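PDB 6EKT: protein P47 from Clostridium botulinum, which may belong to a progenitor toxin complex that protects botulinum neurotoxin type A2 on its passage through the host gut, and has a fold resembling tubular lipid-binding proteins. Local coordinates for residues C33-R36 with V37-H41; N401-V404 with D405-N408; V424-N427 with V428-I432; K160-I163 with N164-Q168. All blocks are in the same frame, centred on the assembly; numbering follows the deposited sequence.

Contact 1. Residues C33-R36 with V37-H41; sequences CSKR and VVNKH
Apolar contact between C33 and the first turn of the helix is made by sulfur: SG lies 3.9 Å from V37 CB and 4.0 Å from V38 CG2, so one atom bridges two neighbouring valines. What places it there is the first torsion of C33, which sets SG opposite the backbone N (chi1 -174°) and beside the carbonyl carbon, on the side where the chain turns into the helix. S34 CB adds a touch on V37 CG2.

Among the polar contacts, S34 O receives V38 N at 3.3 Å with a fairly straight N-H (161°), and V37 N only weakly. The next bond along, from N39 N to K35 O at 2.7 Å, is the shortest across the contact, whereas the bond from K40 N to R36 O is weak.

The arrangement is a helix N-terminus springing directly from a strand: S34 ends strand 29-34 and is the N-cap of helix 35-49. Its OG accepts a weak capping bond from R36 N at 3.3 Å, while its stronger partner is D206.

Side-chain amide and aliphatic chain meet where N39 ND2 passes 4.0 Å from K35 CD, the two chains crossing at a slant; the amide's OD1 is held by I73 N of strand 72-74. Like charges also come close, with R36 NH2 4.6 Å from K40 NZ on the exposed side of the helix.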
ATOM      1  N   CYS A  33      -0.090   8.983   4.022  1.00 26.47           N
ATOM      2  CA  CYS A  33      -0.861   9.765   4.998  1.00 28.92           C
ATOM      3  C   CYS A  33      -0.922  11.221   4.574  1.00 29.38           C
ATOM      4  O   CYS A  33       0.064  11.780   4.071  1.00 28.61           O
ATOM      5  CB  CYS A  33      -0.273   9.661   6.411  1.00 29.65           C
ATOM      6  SG  CYS A  33      -1.259  10.451   7.718  0.98 32.00           S
ATOM      7  N   SER A  34      -2.100  11.806   4.767  1.00 31.12           N
ATOM      8  CA  SER A  34      -2.374  13.214   4.494  1.00 32.38           C
ATOM      9  C   SER A  34      -1.544  14.103   5.427  1.00 32.77           C
ATOM     10  O   SER A  34      -1.402  13.796   6.622  1.00 32.34           O
ATOM     11  CB  SER A  34      -3.881  13.453   4.692  1.00 34.87           C
ATOM     12  OG  SER A  34      -4.201  14.832   4.759  1.00 37.64           O
ATOM     13  N   LYS A  35      -0.964  15.175   4.878  1.00 33.08           N
ATOM     14  CA  LYS A  35      -0.199  16.102   5.700  1.00 34.95           C
ATOM     15  C   LYS A  35      -1.089  16.870   6.677  1.00 36.54           C
ATOM     16  O   LYS A  35      -0.623  17.275   7.755  1.00 37.57           O
ATOM     17  CB  LYS A  35       0.643  17.060   4.846  1.00 35.17           C
ATOM     18  CG  LYS A  35      -0.158  18.120   4.110  1.00 37.78           C
ATOM     19  CD  LYS A  35       0.597  19.434   4.046  1.00 38.66           C
ATOM     20  CE  LYS A  35      -0.129  20.450   3.175  1.00 41.01           C
ATOM     21  NZ  LYS A  35      -1.376  20.934   3.821  1.00 43.92           N
ATOM     22  N   ARG A  36      -2.352  17.073   6.298  1.00 37.57           N
ATOM     23  CA  ARG A  36      -3.360  17.667   7.188  1.00 40.28           C
ATOM     24  C   ARG A  36      -3.436  16.883   8.518  1.00 40.49           C
ATOM     25  O   ARG A  36      -3.489  17.475   9.597  1.00 40.13           O
ATOM     26  CB  ARG A  36      -4.729  17.743   6.485  1.00 42.28           C
ATOM     27  CG  ARG A  36      -5.776  18.584   7.217  1.00 46.13           C
ATOM     28  CD  ARG A  36      -6.944  19.005   6.329  1.00 48.43           C
ATOM     29  NE  ARG A  36      -7.667  17.853   5.783  1.00 50.89           N
ATOM     30  CZ  ARG A  36      -8.668  17.192   6.373  1.00 52.52           C
ATOM     31  NH1 ARG A  36      -9.201  16.153   5.748  1.00 53.17           N
ATOM     32  NH2 ARG A  36      -9.143  17.540   7.567  1.00 54.25           N
ATOM     33  N   VAL A  37      -3.399  15.549   8.424  1.00 38.72           N
ATOM     34  CA  VAL A  37      -3.390  14.682   9.606  1.00 38.20           C
ATOM     35  C   VAL A  37      -2.084  14.847  10.386  1.00 37.22           C
ATOM     36  O   VAL A  37      -2.119  15.034  11.604  1.00 38.94           O
ATOM     37  CB  VAL A  37      -3.621  13.195   9.221  1.00 37.62           C
ATOM     38  CG1 VAL A  37      -3.518  12.285  10.444  1.00 38.44           C
ATOM     39  CG2 VAL A  37      -4.973  13.034   8.542  1.00 37.98           C
ATOM     40  N   VAL A  38      -0.943  14.798   9.686  1.00 34.39           N
ATOM     41  CA  VAL A  38       0.359  14.905  10.347  1.00 33.74           C
ATOM     42  C   VAL A  38       0.504  16.259  11.063  1.00 34.14           C
ATOM     43  O   VAL A  38       1.003  16.316  12.184  1.00 34.38           O
ATOM     44  CB  VAL A  38       1.540  14.652   9.380  1.00 32.06           C
ATOM     45  CG1 VAL A  38       2.876  14.837  10.080  1.00 31.25           C
ATOM     46  CG2 VAL A  38       1.466  13.225   8.825  1.00 30.93           C
ATOM     47  N   ASN A  39       0.049  17.321  10.401  1.00 34.38           N
ATOM     48  CA  ASN A  39       0.144  18.686  10.902  1.00 36.01           C
ATOM     49  C   ASN A  39      -0.561  18.866  12.234  1.00 38.69           C
ATOM     50  O   ASN A  39      -0.077  19.607  13.103  1.00 39.62           O
ATOM     51  CB  ASN A  39      -0.368  19.683   9.863  1.00 35.55           C
ATOM     52  CG  ASN A  39       0.740  20.175   8.939  1.00 34.28           C
ATOM     53  OD1 ASN A  39       1.922  20.061   9.261  1.00 33.45           O
ATOM     54  ND2 ASN A  39       0.361  20.748   7.806  1.00 33.81           N
ATOM     55  N   LYS A  40      -1.675  18.155  12.395  1.00 40.48           N
ATOM     56  CA  LYS A  40      -2.434  18.147  13.650  1.00 43.74           C
ATOM     57  C   LYS A  40      -1.573  17.646  14.798  1.00 43.77           C
ATOM     58  O   LYS A  40      -1.500  18.288  15.847  1.00 45.36           O
ATOM     59  CB  LYS A  40      -3.706  17.303  13.519  1.00 46.24           C
ATOM     60  CG  LYS A  40      -4.920  18.098  13.056  1.00 49.88           C
ATOM     61  CD  LYS A  40      -6.206  17.271  13.033  1.00 52.90           C
ATOM     62  CE  LYS A  40      -7.168  17.856  11.999  1.00 54.72           C
ATOM     63  NZ  LYS A  40      -8.554  17.313  12.110  1.00 57.32           N
ATOM     64  N   HIS A  41      -0.900  16.521  14.576  1.00 42.21           N
ATOM     65  CA  HIS A  41      -0.032  15.926  15.581  1.00 42.72           C
ATOM     66  C   HIS A  41       1.284  16.686  15.784  1.00 42.64           C
ATOM     67  O   HIS A  41       1.778  16.783  16.916  1.00 43.08           O
ATOM     68  CB  HIS A  41       0.234  14.473  15.243  1.00 42.75           C
ATOM     69  CG  HIS A  41      -1.004  13.629  15.218  1.00 44.21           C
ATOM     70  ND1 HIS A  41      -1.410  12.939  14.092  1.00 44.19           N
ATOM     71  CD2 HIS A  41      -1.922  13.358  16.178  1.00 45.82           C
ATOM     72  CE1 HIS A  41      -2.522  12.277  14.361  1.00 44.70           C
ATOM     73  NE2 HIS A  41      -2.854  12.515  15.619  1.00 46.63           N
TER

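Contact 2. Residues N401-V404 with D405-N408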
ATOM      1  N   ASN A 401     -11.696 -10.354   5.086  1.00 35.61           N
ATOM      2  CA  ASN A 401     -11.558  -8.947   5.387  1.00 36.16           C
ATOM      3  C   ASN A 401     -10.736  -8.791   6.668  1.00 36.34           C
ATOM      4  O   ASN A 401     -11.293  -8.865   7.762  1.00 37.75           O
ATOM      5  CB  ASN A 401     -12.939  -8.264   5.489  1.00 37.98           C
ATOM      6  CG  ASN A 401     -12.846  -6.772   5.829  1.00 39.10           C
ATOM      7  OD1 ASN A 401     -11.851  -6.304   6.377  1.00 40.03           O
ATOM      8  ND2 ASN A 401     -13.899  -6.026   5.519  1.00 39.99           N
ATOM      9  N   ASN A 402      -9.419  -8.614   6.523  1.00 35.24           N
ATOM     10  CA  ASN A 402      -8.537  -8.212   7.644  1.00 35.71           C
ATOM     11  C   ASN A 402      -7.907  -6.833   7.371  1.00 34.77           C
ATOM     12  O   ASN A 402      -6.755  -6.580   7.747  1.00 34.82           O
ATOM     13  CB  ASN A 402      -7.437  -9.262   7.884  1.00 35.20           C
ATOM     14  CG  ASN A 402      -6.476  -9.395   6.705  1.00 34.56           C
ATOM     15  OD1 ASN A 402      -6.746  -8.917   5.601  1.00 33.41           O
ATOM     16  ND2 ASN A 402      -5.338 -10.034   6.943  1.00 34.58           N
ATOM     17  N   PHE A 403      -8.679  -5.953   6.740  1.00 33.97           N
ATOM     18  CA  PHE A 403      -8.136  -4.741   6.106  1.00 32.85           C
ATOM     19  C   PHE A 403      -7.662  -3.707   7.130  1.00 33.41           C
ATOM     20  O   PHE A 403      -6.634  -3.042   6.912  1.00 31.89           O
ATOM     21  CB  PHE A 403      -9.158  -4.151   5.124  1.00 32.62           C
ATOM     22  CG  PHE A 403      -9.649  -5.144   4.061  1.00 32.28           C
ATOM     23  CD1 PHE A 403      -8.786  -6.111   3.519  1.00 31.01           C
ATOM     24  CD2 PHE A 403     -10.964  -5.079   3.581  1.00 32.72           C
ATOM     25  CE1 PHE A 403      -9.229  -7.010   2.548  1.00 30.17           C
ATOM     26  CE2 PHE A 403     -11.408  -5.972   2.599  1.00 32.67           C
ATOM     27  CZ  PHE A 403     -10.535  -6.932   2.083  1.00 31.02           C
ATOM     28  N   VAL A 404      -8.391  -3.598   8.244  1.00 34.67           N
ATOM     29  CA  VAL A 404      -7.947  -2.747   9.373  1.00 36.81           C
ATOM     30  C   VAL A 404      -6.586  -3.245   9.867  1.00 36.80           C
ATOM     31  O   VAL A 404      -5.666  -2.438  10.041  1.00 36.38           O
ATOM     32  CB  VAL A 404      -8.994  -2.659  10.523  1.00 38.70           C
ATOM     33  CG1 VAL A 404      -8.417  -1.985  11.761  1.00 40.59           C
ATOM     34  CG2 VAL A 404     -10.232  -1.903  10.063  1.00 39.26           C
ATOM     35  N   ASP A 405      -6.464  -4.564  10.077  1.00 36.50           N
ATOM     36  CA  ASP A 405      -5.181  -5.169  10.469  1.00 37.10           C
ATOM     37  C   ASP A 405      -4.063  -4.904   9.460  1.00 34.96           C
ATOM     38  O   ASP A 405      -2.943  -4.567   9.862  1.00 34.68           O
ATOM     39  CB  ASP A 405      -5.298  -6.676  10.733  1.00 38.65           C
ATOM     40  CG  ASP A 405      -6.177  -7.003  11.931  1.00 41.51           C
ATOM     41  OD1 ASP A 405      -6.455  -6.131  12.781  1.00 43.70           O
ATOM     42  OD2 ASP A 405      -6.613  -8.162  12.012  1.00 43.32           O
ATOM     43  N   LEU A 406      -4.365  -5.034   8.167  1.00 33.82           N
ATOM     44  CA  LEU A 406      -3.368  -4.728   7.133  1.00 32.29           C
ATOM     45  C   LEU A 406      -2.867  -3.297   7.252  1.00 32.31           C
ATOM     46  O   LEU A 406      -1.653  -3.044   7.259  1.00 31.62           O
ATOM     47  CB  LEU A 406      -3.892  -4.999   5.704  1.00 31.68           C
ATOM     48  CG  LEU A 406      -4.213  -6.444   5.310  1.00 32.01           C
ATOM     49  CD1 LEU A 406      -4.467  -6.533   3.814  1.00 30.49           C
ATOM     50  CD2 LEU A 406      -3.127  -7.442   5.707  1.00 32.40           C
ATOM     51  N   ILE A 407      -3.799  -2.362   7.396  1.00 32.78           N
ATOM     52  CA  ILE A 407      -3.418  -0.953   7.398  1.00 33.29           C
ATOM     53  C   ILE A 407      -2.695  -0.573   8.716  1.00 33.36           C
ATOM     54  O   ILE A 407      -1.952   0.402   8.744  1.00 31.64           O
ATOM     55  CB  ILE A 407      -4.602  -0.046   6.940  1.00 34.69           C
ATOM     56  CG1 ILE A 407      -4.090   1.251   6.278  1.00 36.97           C
ATOM     57  CG2 ILE A 407      -5.612   0.136   8.058  1.00 36.44           C
ATOM     58  CD1 ILE A 407      -5.153   2.055   5.539  1.00 37.84           C
ATOM     59  N   ASN A 408      -2.864  -1.406   9.758  1.00 33.69           N
ATOM     60  CA  ASN A 408      -2.177  -1.239  11.050  1.00 34.47           C
ATOM     61  C   ASN A 408      -0.928  -2.094  11.257  1.00 33.97           C
ATOM     62  O   ASN A 408      -0.219  -1.901  12.232  1.00 34.54           O
ATOM     63  CB  ASN A 408      -3.142  -1.497  12.214  1.00 35.81           C
ATOM     64  CG  ASN A 408      -4.154  -0.394  12.375  1.00 36.49           C
ATOM     65  OD1 ASN A 408      -3.871   0.780  12.121  1.00 36.38           O
ATOM     66  ND2 ASN A 408      -5.348  -0.763  12.775  1.00 37.55           N
TER
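N402 O takes the backbone N of L406 at 2.9 Å, the first i to i+4 bond of the short helix 403-409, in which N402 occupies the N-cap position although its side chain makes no capping bond. The start of the helix is marked instead by an Asx turn one residue earlier: N401 OD1 accepts from F403 N at 3.2 Å along an almost straight N-H (173°). I407 N to F403 O continues the helical pattern, and N408 N to V404 O is weak.

The N402 amide is used as a surface for packing against L406. With CG of N402 lodged between the backbone N and carbonyl carbon (chi1 64°), the amide slants across the leucine, OD1 3.6 Å from L406 CG and ND2 3.6 Å from L406 CD2. On its other branch, L406 CD1 meets the edge of the F403 ring, near its plane, at 4.3 Å from F403 CD1. One face of that ring has N401 CA over its centre, so the residue that makes the Asx turn also packs on the phenylalanine. M251 of helix 244-252 touches both F403 and L406.

V404 and N408 run side by side in the same direction. The N408 amide, whose OD1 accepts from I418 N, brings ND2 to 3.5 Å from V404 CG1.

Contact 3. Residues V424-N427 with V428-I432; sequences VTLN and VGFCI
A beta hairpin joins strands 421-426 and 430-434, and its tight turn through N427, V428 and G429 brings the two strands alongside at 170°. T425 and C431 form the antiparallel hydrogen-bonded pair, with T425 N to C431 O at 2.9 Å and C431 N to T425 O at 2.8 Å. Nearer the turn, N427 N donates to G429 O at 2.9 Å; the return bond from G429 N to N427 O is weak. The reversal has the geometry of a classic gamma turn centred on V428, whose positive phi (73°) is unusual for a beta-branched residue.

On the face carrying V424, L426 and F430, the phenylalanine reaches across to both residues of the other strand. Its CG stands opposite the backbone N (chi1 -169°), which carries the ring over the neighbouring strand. There CZ lies only 3.3 Å from V424 CG1, a close fit, while L426 CD1 meets the ring edge near its plane, 3.9 Å from F430 CD1. On the T425 and C431 face, a water joins side chain to backbone: it donates to C431 O at 2.9 Å and is hydrogen-bonded to T425 OG1.

F430 also stacks on F247 of helix 244-252, and V424 and L426 touch F344 of strand 329-347. Strand 430-434 is bonded in turn to strand 238-242, which leaves 421-426 as the outermost strand of a six-stranded antiparallel sheet.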
ATOM      1  N   VAL A 424     -12.238   0.242  -0.285  1.00 34.65           N
ATOM      2  CA  VAL A 424     -11.392  -0.878  -0.690  1.00 33.27           C
ATOM      3  C   VAL A 424     -11.603  -1.002  -2.191  1.00 32.95           C
ATOM      4  O   VAL A 424     -12.734  -1.215  -2.648  1.00 34.00           O
ATOM      5  CB  VAL A 424     -11.787  -2.192   0.026  1.00 34.10           C
ATOM      6  CG1 VAL A 424     -10.955  -3.354  -0.469  1.00 33.02           C
ATOM      7  CG2 VAL A 424     -11.643  -2.058   1.541  1.00 34.61           C
ATOM      8  N   THR A 425     -10.511  -0.884  -2.943  1.00 31.40           N
ATOM      9  CA  THR A 425     -10.559  -0.859  -4.399  1.00 30.93           C
ATOM     10  C   THR A 425      -9.569  -1.858  -4.988  1.00 28.59           C
ATOM     11  O   THR A 425      -8.409  -1.907  -4.573  1.00 27.77           O
ATOM     12  CB  THR A 425     -10.227   0.578  -4.906  1.00 32.81           C
ATOM     13  OG1 THR A 425     -11.205   1.488  -4.392  1.00 36.35           O
ATOM     14  CG2 THR A 425     -10.257   0.665  -6.440  1.00 33.74           C
ATOM     15  N   LEU A 426     -10.018  -2.629  -5.981  1.00 27.15           N
ATOM     16  CA  LEU A 426      -9.099  -3.352  -6.838  1.00 25.60           C
ATOM     17  C   LEU A 426      -8.969  -2.665  -8.184  1.00 25.82           C
ATOM     18  O   LEU A 426      -9.945  -2.535  -8.893  1.00 25.64           O
ATOM     19  CB  LEU A 426      -9.542  -4.818  -7.017  1.00 24.32           C
ATOM     20  CG  LEU A 426      -8.637  -5.701  -7.880  1.00 23.56           C
ATOM     21  CD1 LEU A 426      -7.261  -5.840  -7.236  1.00 23.30           C
ATOM     22  CD2 LEU A 426      -9.312  -7.070  -8.118  1.00 23.61           C
ATOM     23  N   ASN A 427      -7.759  -2.226  -8.530  1.00 25.69           N
ATOM     24  CA  ASN A 427      -7.498  -1.659  -9.845  1.00 26.34           C
ATOM     25  C   ASN A 427      -6.044  -1.931 -10.206  1.00 25.85           C
ATOM     26  O   ASN A 427      -5.191  -1.038 -10.107  1.00 26.43           O
ATOM     27  CB  ASN A 427      -7.811  -0.158  -9.880  1.00 26.52           C
ATOM     28  CG  ASN A 427      -7.833   0.393 -11.285  1.00 27.88           C
ATOM     29  OD1 ASN A 427      -7.753  -0.357 -12.251  1.00 27.83           O
ATOM     30  ND2 ASN A 427      -7.957   1.717 -11.413  1.00 29.23           N
ATOM     31  N   VAL A 428      -5.781  -3.173 -10.618  1.00 24.54           N
ATOM     32  CA  VAL A 428      -4.422  -3.722 -10.834  1.00 23.97           C
ATOM     33  C   VAL A 428      -3.748  -3.972  -9.480  1.00 24.23           C
ATOM     34  O   VAL A 428      -3.593  -5.136  -9.067  1.00 24.26           O
ATOM     35  CB  VAL A 428      -3.527  -2.912 -11.821  1.00 24.35           C
ATOM     36  CG1 VAL A 428      -2.264  -3.710 -12.138  1.00 25.21           C
ATOM     37  CG2 VAL A 428      -4.275  -2.600 -13.104  1.00 24.00           C
ATOM     38  N   GLY A 429      -3.387  -2.890  -8.782  1.00 23.62           N
ATOM     39  CA  GLY A 429      -3.055  -2.983  -7.359  1.00 22.97           C
ATOM     40  C   GLY A 429      -4.307  -2.999  -6.492  1.00 23.31           C
ATOM     41  O   GLY A 429      -5.408  -2.687  -6.949  1.00 23.28           O
ATOM     42  N   PHE A 430      -4.122  -3.344  -5.231  1.00 23.17           N
ATOM     43  CA  PHE A 430      -5.220  -3.400  -4.278  1.00 24.54           C
ATOM     44  C   PHE A 430      -5.065  -2.281  -3.244  1.00 25.11           C
ATOM     45  O   PHE A 430      -4.044  -2.213  -2.553  1.00 24.71           O
ATOM     46  CB  PHE A 430      -5.243  -4.796  -3.625  1.00 25.74           C
ATOM     47  CG  PHE A 430      -6.470  -5.085  -2.812  1.00 27.12           C
ATOM     48  CD1 PHE A 430      -7.710  -5.315  -3.433  1.00 28.00           C
ATOM     49  CD2 PHE A 430      -6.392  -5.179  -1.419  1.00 28.39           C
ATOM     50  CE1 PHE A 430      -8.842  -5.605  -2.671  1.00 29.00           C
ATOM     51  CE2 PHE A 430      -7.525  -5.478  -0.654  1.00 29.57           C
ATOM     52  CZ  PHE A 430      -8.747  -5.695  -1.281  1.00 29.63           C
ATOM     53  N   CYS A 431      -6.082  -1.425  -3.130  1.00 25.48           N
ATOM     54  CA  CYS A 431      -5.950  -0.197  -2.332  1.00 26.71           C
ATOM     55  C   CYS A 431      -6.956  -0.166  -1.199  1.00 27.26           C
ATOM     56  O   CYS A 431      -8.160  -0.282  -1.430  1.00 28.95           O
ATOM     57  CB  CYS A 431      -6.080   1.038  -3.215  1.00 26.29           C
ATOM     58  SG  CYS A 431      -5.887   2.597  -2.319  1.00 27.42           S
ATOM     59  N   ILE A 432      -6.436  -0.045   0.012  1.00 27.17           N
ATOM     60  CA  ILE A 432      -7.240   0.062   1.231  1.00 28.77           C
ATOM     61  C   ILE A 432      -7.059   1.499   1.740  1.00 28.81           C
ATOM     62  O   ILE A 432      -5.932   1.947   1.889  1.00 28.31           O
ATOM     63  CB  ILE A 432      -6.776  -0.959   2.300  1.00 28.90           C
ATOM     64  CG1 ILE A 432      -6.994  -2.405   1.797  1.00 29.52           C
ATOM     65  CG2 ILE A 432      -7.492  -0.725   3.631  1.00 30.97           C
ATOM     66  CD1 ILE A 432      -6.238  -3.473   2.583  1.00 29.91           C
TER
HETATM   67  O   HOH W   1      -9.749   2.123  -1.909  1.00 35.65           O

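Contact 4. Residues K160-I163 with N164-Q168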
ATOM      1  N   LYS A 160      22.683  32.037   9.392  1.00 29.23           N
ATOM      2  CA  LYS A 160      23.774  31.320  10.030  1.00 30.36           C
ATOM      3  C   LYS A 160      23.381  30.843  11.428  1.00 30.71           C
ATOM      4  O   LYS A 160      23.578  29.672  11.748  1.00 30.68           O
ATOM      5  CB  LYS A 160      25.035  32.186  10.066  1.00 31.30           C
ATOM      6  CG  LYS A 160      26.261  31.476  10.610  1.00 33.05           C
ATOM      7  CD  LYS A 160      26.540  31.889  12.056  1.00 34.45           C
ATOM      8  CE  LYS A 160      27.891  31.378  12.533  1.00 35.41           C
ATOM      9  NZ  LYS A 160      27.899  31.261  14.024  1.00 36.16           N
ATOM     10  N   LEU A 161      22.823  31.744  12.237  1.00 30.72           N
ATOM     11  CA  LEU A 161      22.491  31.421  13.630  1.00 32.44           C
ATOM     12  C   LEU A 161      21.289  30.482  13.761  1.00 32.73           C
ATOM     13  O   LEU A 161      21.218  29.721  14.727  1.00 33.92           O
ATOM     14  CB  LEU A 161      22.284  32.690  14.466  1.00 33.47           C
ATOM     15  CG  LEU A 161      23.558  33.499  14.742  1.00 33.75           C
ATOM     16  CD1 LEU A 161      23.217  34.884  15.271  1.00 34.71           C
ATOM     17  CD2 LEU A 161      24.432  32.751  15.748  1.00 35.11           C
ATOM     18  N   LEU A 162      20.357  30.550  12.811  1.00 31.95           N
ATOM     19  CA  LEU A 162      19.233  29.599  12.777  1.00 33.56           C
ATOM     20  C   LEU A 162      19.726  28.166  12.640  1.00 33.35           C
ATOM     21  O   LEU A 162      19.268  27.277  13.347  1.00 34.27           O
ATOM     22  CB  LEU A 162      18.217  29.916  11.668  1.00 32.87           C
ATOM     23  CG  LEU A 162      17.000  28.951  11.646  1.00 33.65           C
ATOM     24  CD1 LEU A 162      15.672  29.671  11.454  1.00 33.79           C
ATOM     25  CD2 LEU A 162      17.158  27.837  10.610  1.00 32.00           C
ATOM     26  N   ILE A 163      20.649  27.951  11.714  1.00 33.47           N
ATOM     27  CA  ILE A 163      21.185  26.617  11.486  1.00 33.55           C
ATOM     28  C   ILE A 163      21.960  26.157  12.726  1.00 33.61           C
ATOM     29  O   ILE A 163      21.805  25.013  13.163  1.00 33.23           O
ATOM     30  CB  ILE A 163      22.042  26.589  10.212  1.00 32.93           C
ATOM     31  CG1 ILE A 163      21.152  26.914   9.011  1.00 33.23           C
ATOM     32  CG2 ILE A 163      22.714  25.235  10.030  1.00 33.37           C
ATOM     33  CD1 ILE A 163      21.892  27.025   7.691  1.00 33.87           C
ATOM     34  N   ASN A 164      22.768  27.064  13.292  1.00 34.25           N
ATOM     35  CA  ASN A 164      23.504  26.775  14.520  1.00 34.93           C
ATOM     36  C   ASN A 164      22.549  26.263  15.574  1.00 34.99           C
ATOM     37  O   ASN A 164      22.800  25.214  16.180  1.00 35.46           O
ATOM     38  CB  ASN A 164      24.198  28.021  15.072  1.00 35.56           C
ATOM     39  CG  ASN A 164      25.558  28.277  14.460  1.00 36.48           C
ATOM     40  OD1 ASN A 164      25.927  29.427  14.271  1.00 34.98           O
ATOM     41  ND2 ASN A 164      26.315  27.223  14.177  1.00 37.44           N
ATOM     42  N   ALA A 165      21.453  27.001  15.769  1.00 34.38           N
ATOM     43  CA  ALA A 165      20.479  26.682  16.798  1.00 35.22           C
ATOM     44  C   ALA A 165      19.755  25.341  16.531  1.00 35.01           C
ATOM     45  O   ALA A 165      19.599  24.520  17.447  1.00 35.11           O
ATOM     46  CB  ALA A 165      19.494  27.833  16.978  1.00 34.97           C
ATOM     47  N   PHE A 166      19.363  25.097  15.283  1.00 34.44           N
ATOM     48  CA  PHE A 166      18.712  23.817  14.946  1.00 35.38           C
ATOM     49  C   PHE A 166      19.614  22.620  15.223  1.00 36.45           C
ATOM     50  O   PHE A 166      19.223  21.717  15.968  1.00 37.73           O
ATOM     51  CB  PHE A 166      18.175  23.808  13.501  1.00 33.87           C
ATOM     52  CG  PHE A 166      16.792  24.384  13.370  1.00 33.89           C
ATOM     53  CD1 PHE A 166      16.531  25.715  13.707  1.00 34.46           C
ATOM     54  CD2 PHE A 166      15.733  23.593  12.913  1.00 33.73           C
ATOM     55  CE1 PHE A 166      15.249  26.249  13.601  1.00 34.89           C
ATOM     56  CE2 PHE A 166      14.446  24.115  12.815  1.00 33.92           C
ATOM     57  CZ  PHE A 166      14.206  25.445  13.149  1.00 35.07           C
ATOM     58  N   ILE A 167      20.826  22.637  14.672  1.00 36.94           N
ATOM     59  CA  ILE A 167      21.760  21.520  14.843  1.00 38.71           C
ATOM     60  C   ILE A 167      22.085  21.302  16.328  1.00 40.81           C
ATOM     61  O   ILE A 167      22.019  20.161  16.809  1.00 40.77           O
ATOM     62  CB  ILE A 167      23.020  21.635  13.954  1.00 38.95           C
ATOM     63  CG1 ILE A 167      22.635  21.416  12.483  1.00 38.19           C
ATOM     64  CG2 ILE A 167      24.099  20.632  14.374  1.00 39.64           C
ATOM     65  CD1 ILE A 167      23.588  22.041  11.486  1.00 38.33           C
ATOM     66  N   GLN A 168      22.365  22.378  17.062  1.00 41.54           N
ATOM     67  CA  GLN A 168      22.689  22.226  18.478  1.00 45.08           C
ATOM     68  C   GLN A 168      21.517  21.695  19.327  1.00 45.22           C
ATOM     69  O   GLN A 168      21.746  21.054  20.348  1.00 48.26           O
ATOM     70  CB  GLN A 168      23.284  23.513  19.066  1.00 47.53           C
ATOM     71  CG  GLN A 168      24.068  23.273  20.350  1.00 52.07           C
ATOM     72  CD  GLN A 168      24.247  24.536  21.138  1.00 55.06           C
ATOM     73  OE1 GLN A 168      23.310  25.020  21.768  1.00 58.60           O
ATOM     74  NE2 GLN A 168      25.453  25.087  21.107  1.00 56.92           N
TER
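K160 NZ donates to N164 OD1 at 2.7 Å, one helical turn on, approaching in the plane of the amide carbonyl. The lysine reaches it by a bend at its second torsion (chi2 -102°), after which the chain runs extended and slants across the amide, with CE 3.3 Å from the same oxygen. Beneath this side-chain bond lies its backbone counterpart, N164 N to K160 O at 3.1 Å, so that the two residues are tied twice.

Two further pairs at the same spacing are apolar. L162 and F166 meet at a slant, L162 CG 3.8 Å from F166 CE1 and CD2 of the leucine 3.8 Å from CD1 of the ring, while L162 O lies at the ring's edge, near its plane. I163 and I167 instead run alongside each other in one direction, I163 CG2 touching I167 CD1 at 3.6 Å. The backbone bonds of helix 152-168 fix this spacing; the one from I167 N to I163 O is nearly straight, with an N-H angle of 175°.

Farther out, the apolar groups pack on strands. F166 makes an edge-to-face contact with F53 and, like L162, touches L109 of strand 108-118; I163 and I167 face strand 124-141. Q62 OE1 is a second partner for K160 NZ, linking the lysine to strand 62-68.

With neutral amide oxygens from N164 and Q62 as its partners here, the ammonium group is probably stabilised by two carbonyl dipoles while keeping its net positive charge, as neither partner brings a negative charge to form a salt bridge.

Overall arrangement
Contacts 2 and 3 form one packed unit: F403 and L406 of the short helix lie against the hairpin, F403 CD2 3.7 Å from V424 CG2 and L406 CD1 3.7 Å from I432 CD1. Contact 1 stands apart, its centre about 21 Å from that of contact 2 and about 23 Å from that of contact 3, yet strand 29-34 belongs to the same six-stranded sheet as the hairpin, with strand 238-242 between them. Contact 4 is remote, its centre about 26 Å from that of contact 1 and about 45 Å from that of contact 3, as expected in an elongated chain. Local helical contacts thus recur in contacts 1, 2 and 4, in separate parts of the TULIP-like fold, whereas contact 3 is a hairpin.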